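Local coordinates for protein putative aldehyde dehydrogenase AldY (Bacillus subtilis, PDB 4DNG) that probably oxidises aldehydes to carboxylates with NAD(+) as a member of the aldehyde dehydrogenase family, and may protect cells against ethanol stress, at residues A[337-342]-A[364-369]. Numbering follows the deposited sequence.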
loop_
_atom_site.group_PDB
_atom_site.type_symbol
_atom_site.label_atom_id
_atom_site.label_comp_id
_atom_site.label_asym_id
_atom_site.label_seq_id
_atom_site.Cartn_x
_atom_site.Cartn_y
_atom_site.Cartn_z
ATOM N N LYS A 337 19.048 4.327 -27.961
ATOM C CA LYS A 337 18.784 5.090 -26.746
ATOM C C LYS A 337 20.052 5.398 -25.977
ATOM O O LYS A 337 20.208 6.491 -25.443
ATOM C CB LYS A 337 17.792 4.352 -25.843
ATOM C CG LYS A 337 16.341 4.591 -26.206
ATOM C CD LYS A 337 15.423 4.223 -25.058
ATOM C CE LYS A 337 13.984 4.595 -25.375
ATOM N NZ LYS A 337 13.196 4.760 -24.121
ATOM N N ALA A 338 20.960 4.435 -25.928
ATOM C CA ALA A 338 22.223 4.614 -25.233
ATOM C C ALA A 338 23.088 5.625 -25.970
ATOM O O ALA A 338 23.578 6.587 -25.380
ATOM C CB ALA A 338 22.951 3.287 -25.128
ATOM N N LEU A 339 23.262 5.397 -27.267
ATOM C CA LEU A 339 24.083 6.245 -28.092
ATOM C C LEU A 339 23.604 7.692 -28.123
ATOM O O LEU A 339 24.422 8.602 -28.039
ATOM C CB LEU A 339 24.170 5.683 -29.497
ATOM C CG LEU A 339 25.083 4.463 -29.634
ATOM C CD1 LEU A 339 25.005 3.925 -31.058
ATOM C CD2 LEU A 339 26.525 4.774 -29.246
ATOM N N GLU A 340 22.293 7.904 -28.222
ATOM C CA GLU A 340 21.752 9.267 -28.237
ATOM C C GLU A 340 22.053 9.985 -26.911
ATOM O O GLU A 340 22.345 11.180 -26.907
ATOM C CB GLU A 340 20.250 9.285 -28.584
ATOM C CG GLU A 340 19.319 9.705 -27.448
ATOM C CD GLU A 340 17.846 9.457 -27.737
ATOM O OE1 GLU A 340 17.472 9.283 -28.919
ATOM O OE2 GLU A 340 17.055 9.438 -26.767
ATOM N N ILE A 341 21.995 9.241 -25.805
ATOM C CA ILE A 341 22.375 9.745 -24.478
ATOM C C ILE A 341 23.858 10.124 -24.431
ATOM O O ILE A 341 24.248 11.110 -23.807
ATOM C CB ILE A 341 22.049 8.704 -23.374
ATOM C CG1 ILE A 341 20.536 8.608 -23.133
ATOM C CG2 ILE A 341 22.767 9.009 -22.067
ATOM C CD1 ILE A 341 19.791 9.934 -23.090
ATOM N N ILE A 342 24.678 9.327 -25.105
ATOM C CA ILE A 342 26.111 9.543 -25.116
ATOM C C ILE A 342 26.424 10.800 -25.923
ATOM O O ILE A 342 27.333 11.559 -25.569
ATOM C CB ILE A 342 26.856 8.299 -25.649
ATOM C CG1 ILE A 342 26.771 7.171 -24.621
ATOM C CG2 ILE A 342 28.313 8.614 -25.991
ATOM C CD1 ILE A 342 27.279 5.827 -25.107
ATOM N N THR A 364 30.554 -1.370 -25.910
ATOM C CA THR A 364 31.666 -1.516 -24.997
ATOM C C THR A 364 31.578 -0.362 -24.040
ATOM O O THR A 364 31.064 0.692 -24.415
ATOM C CB THR A 364 32.998 -1.420 -25.738
ATOM O OG1 THR A 364 33.010 -0.200 -26.480
ATOM C CG2 THR A 364 33.183 -2.615 -26.695
ATOM N N PRO A 365 32.086 -0.555 -22.807
ATOM C CA PRO A 365 31.870 0.400 -21.721
ATOM C C PRO A 365 32.251 1.845 -22.086
ATOM O O PRO A 365 33.248 2.063 -22.792
ATOM C CB PRO A 365 32.778 -0.122 -20.596
ATOM C CG PRO A 365 33.023 -1.552 -20.914
ATOM C CD PRO A 365 32.943 -1.687 -22.401
ATOM N N TYR A 366 31.444 2.803 -21.620
ATOM C CA TYR A 366 31.795 4.228 -21.659
ATOM C C TYR A 366 31.893 4.752 -20.239
ATOM O O TYR A 366 31.032 4.462 -19.406
ATOM C CB TYR A 366 30.741 5.060 -22.399
ATOM C CG TYR A 366 30.639 4.829 -23.896
ATOM C CD1 TYR A 366 30.119 3.631 -24.414
ATOM C CD2 TYR A 366 31.018 5.828 -24.799
ATOM C CE1 TYR A 366 30.007 3.428 -25.785
ATOM C CE2 TYR A 366 30.911 5.637 -26.168
ATOM C CZ TYR A 366 30.403 4.440 -26.658
ATOM O OH TYR A 366 30.306 4.253 -28.020
ATOM N N VAL A 367 32.930 5.536 -19.961
ATOM C CA VAL A 367 33.044 6.176 -18.660
ATOM C C VAL A 367 33.164 7.687 -18.839
ATOM O O VAL A 367 34.129 8.190 -19.431
ATOM C CB VAL A 367 34.204 5.604 -17.797
ATOM C CG1 VAL A 367 34.254 6.309 -16.439
ATOM C CG2 VAL A 367 34.057 4.085 -17.599
ATOM N N PHE A 368 32.148 8.393 -18.349
ATOM C CA PHE A 368 32.153 9.846 -18.270
ATOM C C PHE A 368 32.654 10.270 -16.889
ATOM O O PHE A 368 32.312 9.649 -15.876
ATOM C CB PHE A 368 30.749 10.395 -18.514
ATOM C CG PHE A 368 30.294 10.278 -19.937
ATOM C CD1 PHE A 368 30.703 11.207 -20.888
ATOM C CD2 PHE A 368 29.443 9.241 -20.332
ATOM C CE1 PHE A 368 30.278 11.104 -22.211
ATOM C CE2 PHE A 368 29.021 9.133 -21.646
ATOM C CZ PHE A 368 29.441 10.067 -22.588
ATOM N N VAL A 369 33.479 11.310 -16.847
ATOM C CA VAL A 369 34.059 11.754 -15.585
ATOM C C VAL A 369 33.807 13.233 -15.362
ATOM O O VAL A 369 33.555 13.977 -16.314
ATOM C CB VAL A 369 35.578 11.456 -15.489
ATOM C CG1 VAL A 369 35.826 9.959 -15.387
ATOM C CG2 VAL A 369 36.340 12.056 -16.667
#
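Ile342 meets Tyr366 and Phe368 through branches set by its torsions: CG1 lies anti to the carbonyl carbon (chi1 -71°) and the extended chi2 (171°) carries CD1 over the Tyr366 ring, while CG2, anti to the backbone N, is directed mainly to Phe368, two residues further along the strand from Tyr366, and also approaches the Tyr366 ring. CD1 sits 3.5 Å from the centroid of the Tyr366 ring and almost on its normal, a CH-pi contact that a flat, electron-rich face suits well. Ile342 CG2 meets the Phe368 ring at its edge instead, 3.9 Å from Phe368 CZ and near the ring plane. Beta-branching thus lets one residue serve two aromatic rings. In the Rossmann-like catalytic domain of the aldehyde dehydrogenase fold, this packs helix 332-347 against strand 362-369, whose alternation turns Tyr366 and Phe368 to the helix and Val367 to helix 297-313 on the other side of the sheet. Leu339 reaches the hydroxyl end of Tyr366, Leu339 CD2 lying 4.0 Å from Tyr366 OH. Were Tyr366 replaced by an alanine, Ile342 CD1 would probably lose its aromatic face and Leu339 CD2 this neighbour, opening a gap between helix and strand. Ile386, on the adjoining parallel strand, touches both Ile342 and Phe368.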